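Side-chain contacts in haloacid dehalogenase/epoxide hydrolase family (Corynebacterium glutamicum ATCC 13032, PDB 2PR7), which is uncharacterized but, as a small member of the haloacid dehalogenase-like superfamily that binds a calcium ion here, is probably a metal-dependent hydrolase: residues D93-D98 with G129-E134; L102-A107 with G114-Q119. One frame throughout, in Å; residues are numbered along the deposited sequence. Where two conformers were deposited one is given.

Contact 1. Residues D93-D98 with G129-E134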
# COMPACT_ATOMS: atom_id res chain seq x y z
N ASP A 93 -4.04 -12.37 3.18
CA ASP A 93 -2.59 -12.37 3.24
C ASP A 93 -2.00 -10.97 3.05
O ASP A 93 -0.79 -10.79 2.94
CB ASP A 93 -2.00 -13.36 2.21
CG ASP A 93 -2.27 -14.79 2.60
OD1 ASP A 93 -2.50 -15.04 3.81
OD2 ASP A 93 -2.29 -15.65 1.70
N CYS A 94 -2.86 -9.98 2.99
CA CYS A 94 -2.42 -8.60 2.72
C CYS A 94 -2.62 -7.70 3.90
O CYS A 94 -3.62 -7.83 4.65
CB CYS A 94 -3.14 -8.01 1.53
SG CYS A 94 -2.95 -8.90 -0.04
N VAL A 95 -1.70 -6.74 3.98
CA VAL A 95 -1.72 -5.60 4.88
C VAL A 95 -2.11 -4.34 4.09
O VAL A 95 -1.48 -4.05 3.06
CB VAL A 95 -0.34 -5.33 5.51
CG1 VAL A 95 -0.49 -4.19 6.53
CG2 VAL A 95 0.23 -6.60 6.23
N LEU A 96 -3.03 -3.53 4.60
CA LEU A 96 -3.32 -2.24 4.01
C LEU A 96 -2.73 -1.15 4.91
O LEU A 96 -3.04 -1.15 6.12
CB LEU A 96 -4.83 -1.99 3.91
CG LEU A 96 -5.18 -0.54 3.48
CD1 LEU A 96 -4.91 -0.41 1.93
CD2 LEU A 96 -6.60 -0.10 3.83
N VAL A 97 -1.98 -0.23 4.34
CA VAL A 97 -1.54 0.92 5.05
C VAL A 97 -2.24 2.15 4.45
O VAL A 97 -2.08 2.45 3.28
CB VAL A 97 0.01 1.06 4.97
CG1 VAL A 97 0.51 2.40 5.65
CG2 VAL A 97 0.75 -0.21 5.48
N ASP A 98 -2.95 2.90 5.26
CA ASP A 98 -3.76 4.00 4.73
C ASP A 98 -3.95 5.03 5.83
O ASP A 98 -4.09 4.69 7.03
CB ASP A 98 -5.12 3.43 4.28
CG ASP A 98 -5.89 4.32 3.29
OD1 ASP A 98 -6.27 5.45 3.64
OD2 ASP A 98 -6.20 3.84 2.19
N GLY A 129 7.25 -5.27 11.66
CA GLY A 129 6.89 -6.43 12.49
C GLY A 129 6.07 -7.46 11.72
O GLY A 129 6.32 -8.66 11.83
N LEU A 130 5.11 -6.99 10.95
CA LEU A 130 4.21 -7.83 10.17
C LEU A 130 4.95 -8.63 9.11
O LEU A 130 4.63 -9.79 8.87
CB LEU A 130 3.13 -6.98 9.56
CG LEU A 130 1.99 -6.60 10.49
CD1 LEU A 130 1.20 -5.39 9.90
CD2 LEU A 130 1.08 -7.76 10.87
N PHE A 131 5.95 -8.02 8.50
CA PHE A 131 6.70 -8.65 7.41
C PHE A 131 8.01 -9.28 7.84
O PHE A 131 8.63 -9.98 7.04
CB PHE A 131 6.88 -7.65 6.25
CG PHE A 131 5.59 -7.32 5.58
CD1 PHE A 131 4.95 -8.28 4.81
CD2 PHE A 131 4.96 -6.11 5.75
CE1 PHE A 131 3.73 -8.02 4.22
CE2 PHE A 131 3.73 -5.85 5.15
CZ PHE A 131 3.13 -6.81 4.38
N GLY A 132 8.41 -9.08 9.10
CA GLY A 132 9.66 -9.66 9.62
C GLY A 132 10.91 -9.11 9.00
O GLY A 132 11.88 -9.83 8.87
N LEU A 133 10.88 -7.83 8.68
CA LEU A 133 12.01 -7.16 8.07
C LEU A 133 13.06 -6.89 9.14
O LEU A 133 12.75 -6.73 10.33
CB LEU A 133 11.56 -5.87 7.39
CG LEU A 133 10.40 -5.95 6.42
CD1 LEU A 133 10.17 -4.57 5.83
CD2 LEU A 133 10.62 -7.01 5.30
N GLU A 134 14.31 -6.87 8.71
CA GLU A 134 15.43 -6.71 9.62
C GLU A 134 15.99 -5.29 9.51
O GLU A 134 16.10 -4.74 8.42
CB GLU A 134 16.50 -7.77 9.33
CG GLU A 134 16.22 -9.14 9.97
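Val95 and Phe131 meet almost head-on: the side chains advance from opposite directions, and the far end of the ring is driven against the valine, with Val95 CG2 3.4 Å from Phe131 CZ and 3.7 Å from Phe131 CE2. This is the tight part of the contact. The methyl stands oblique to the ring. With CG1 anti to the backbone N (chi1 -175°) and CG2 anti to the carbonyl carbon, both methyls of Val95 face the helix. Here the fit is looser: Leu130 CD1 sits level with the pair, 4.0 Å from Val95 CG1 and from Val95 CG2, so that CG2 is shared between Leu130 and the ring. Leu130 and Phe131 keep some exposure, whereas Val95 is buried. A beta-branched valine suits the strand, offering two methyls from a short stem, while the long phenylalanine spans the gap left by backbones whose nearest CA atoms, in Val95 and Leu130, are 8.3 Å apart. Just beyond the ring the helix stops: Gly132 leaves helical geometry with positive phi (67°), a conformation easily adopted without a side chain. The last turn of helix 120-131 lies over the sheet, Phe131 also touching Leu5 of strand 4-7 and Leu130 touching Val113 and Val115 of strand 113-116.

Contact 2. Residues L102-A107 with G114-Q119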
# COMPACT_ATOMS: atom_id res chain seq x y z
N LEU A 102 -11.46 5.02 8.04
CA LEU A 102 -12.51 4.35 7.35
C LEU A 102 -12.00 3.31 6.33
O LEU A 102 -12.61 2.20 6.21
CB LEU A 102 -13.42 5.39 6.68
CG LEU A 102 -14.25 6.18 7.72
CD1 LEU A 102 -15.19 7.15 7.01
CD2 LEU A 102 -15.05 5.23 8.62
N ASN A 103 -10.92 3.64 5.63
CA ASN A 103 -10.33 2.68 4.70
C ASN A 103 -9.69 1.51 5.46
O ASN A 103 -9.88 0.35 5.09
CB ASN A 103 -9.33 3.32 3.80
CG ASN A 103 -9.97 4.21 2.77
OD1 ASN A 103 -11.17 4.19 2.56
ND2 ASN A 103 -9.16 4.99 2.11
N VAL A 104 -9.02 1.81 6.54
CA VAL A 104 -8.36 0.76 7.36
C VAL A 104 -9.43 -0.13 7.96
O VAL A 104 -9.29 -1.36 7.94
CB VAL A 104 -7.46 1.34 8.44
CG1 VAL A 104 -6.87 0.24 9.31
CG2 VAL A 104 -6.36 2.14 7.83
N ARG A 105 -10.49 0.43 8.50
CA ARG A 105 -11.56 -0.40 9.09
C ARG A 105 -12.25 -1.26 8.04
O ARG A 105 -12.49 -2.45 8.26
CB ARG A 105 -12.63 0.48 9.75
CG ARG A 105 -13.81 -0.28 10.43
CD ARG A 105 -13.39 -1.39 11.46
NE ARG A 105 -12.45 -0.94 12.48
CZ ARG A 105 -11.72 -1.77 13.23
NH1 ARG A 105 -11.86 -3.09 13.11
NH2 ARG A 105 -10.87 -1.29 14.15
N GLY A 106 -12.51 -0.69 6.87
CA GLY A 106 -13.00 -1.43 5.74
C GLY A 106 -12.13 -2.60 5.37
O GLY A 106 -12.64 -3.65 4.96
N ALA A 107 -10.82 -2.40 5.43
CA ALA A 107 -9.91 -3.46 5.07
C ALA A 107 -9.99 -4.58 6.07
O ALA A 107 -10.05 -5.76 5.71
CB ALA A 107 -8.47 -2.94 4.93
N GLY A 114 -4.91 -4.38 8.95
CA GLY A 114 -4.95 -2.94 8.76
C GLY A 114 -3.87 -2.22 9.54
O GLY A 114 -3.63 -2.54 10.71
N VAL A 115 -3.26 -1.20 8.92
CA VAL A 115 -2.34 -0.32 9.62
C VAL A 115 -2.74 1.10 9.32
O VAL A 115 -2.73 1.53 8.14
CB VAL A 115 -0.91 -0.54 9.16
CG1 VAL A 115 0.06 0.54 9.79
CG2 VAL A 115 -0.45 -1.98 9.49
N TYR A 116 -3.11 1.84 10.38
CA TYR A 116 -3.46 3.25 10.25
C TYR A 116 -2.21 4.12 10.21
O TYR A 116 -1.40 4.09 11.11
CB TYR A 116 -4.34 3.66 11.41
CG TYR A 116 -4.76 5.09 11.45
CD1 TYR A 116 -5.36 5.69 10.36
CD2 TYR A 116 -4.57 5.86 12.59
CE1 TYR A 116 -5.78 6.99 10.40
CE2 TYR A 116 -5.01 7.18 12.64
CZ TYR A 116 -5.64 7.74 11.54
OH TYR A 116 -6.09 9.06 11.55
N TYR A 117 -2.07 4.91 9.14
CA TYR A 117 -0.90 5.76 8.92
C TYR A 117 -1.21 7.16 9.34
O TYR A 117 -1.97 7.89 8.67
CB TYR A 117 -0.53 5.77 7.45
CG TYR A 117 0.79 6.43 7.14
CD1 TYR A 117 1.97 5.69 7.18
CD2 TYR A 117 0.87 7.73 6.77
CE1 TYR A 117 3.15 6.26 6.88
CE2 TYR A 117 2.07 8.28 6.47
CZ TYR A 117 3.20 7.52 6.54
OH TYR A 117 4.44 8.06 6.22
N GLN A 118 -0.72 7.52 10.50
CA GLN A 118 -0.78 8.92 10.92
C GLN A 118 0.62 9.52 10.97
O GLN A 118 0.80 10.69 10.66
CB GLN A 118 -1.52 9.00 12.26
CG GLN A 118 -1.71 10.39 12.81
CD GLN A 118 -2.71 10.40 14.00
OE1 GLN A 118 -2.41 9.81 15.03
NE2 GLN A 118 -3.85 11.13 13.88
N GLN A 119 1.62 8.75 11.37
CA GLN A 119 3.01 9.23 11.33
C GLN A 119 3.87 8.06 10.99
O GLN A 119 3.60 6.94 11.45
CB GLN A 119 3.46 9.89 12.63
CG GLN A 119 3.40 9.05 13.88
CD GLN A 119 4.59 9.33 14.84
OE1 GLN A 119 5.03 8.45 15.60
NE2 GLN A 119 5.10 10.56 14.82
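Val104 packs onto the backbone of the edge strand, spreading its two methyls over Gly114, Val115 and Tyr116. From CA its bond to CB is directed at the strand, and at CB the side chain forks. CG1, anti to the backbone N (chi1 176°), comes down on Gly114, 3.8 Å from Gly114 CA and 3.9 Å from Gly114 C. CG2 takes the other branch, anti to the carbonyl carbon, and reaches farther along the strand: it lies 3.7 Å from Val115 O and 3.9 Å from Tyr116 CA, with Tyr116 CB at 4.4 Å from the same methyl. Relative to the tyrosine ring, CG2 stands at the edge, near the ring plane, so the aromatic face takes no part in this meeting.

The residue types follow from the closeness of the two backbones, whose CA atoms in Val104 and Gly114 are only 5.2 Å apart. With no side chain at Gly114, Val104 CG1 can settle directly on the main chain. Val115, next in the strand, turns its side chain away from this helix and packs instead against Ala123, Glu126 and Leu130 of helix 120-131. Ala107, one turn after Val104, also directs its small CB toward the strand and touches Leu96 and Leu112.

No hydrogen bond joins the two segments; they are held by van der Waals packing of the valine methyls, chiefly on the strand's main chain. The 102-107 part of helix 101-110 runs nearly antiparallel to 114-116, at 167° with the axes 7.6 Å apart. This is the helix-on-strand packing of a beta-alpha-beta unit, strand 94-98, helix 101-110 and strand 113-116, at one edge of the Rossmann-like sheet of the haloacid dehalogenase fold.

The contacts lie on opposite faces of one parallel sheet, their centres about 13 Å apart, and contact 2 is nested within the loop that contact 1 closes. Their strands are neighbours: Leu96 O and Val115 N, at 2.8 Å, and Asp98 O and Tyr117 N, at 2.9 Å, probably form hydrogen bonds. Strand 94-98 also meets the helix of contact 2 directly, Asp98 O lying 3.5 Å from Val104 CG2. Strand 94-98 is followed directly by Asp99, which with Asp8 and Ala10 makes the calcium site. Asp98, in the 93-98 segment of contact 1, joins Lys74 in a salt bridge and accepts a hydrogen bond from Asn103 of contact 2, whose Tyr116 side chain is about 9 Å from the ion.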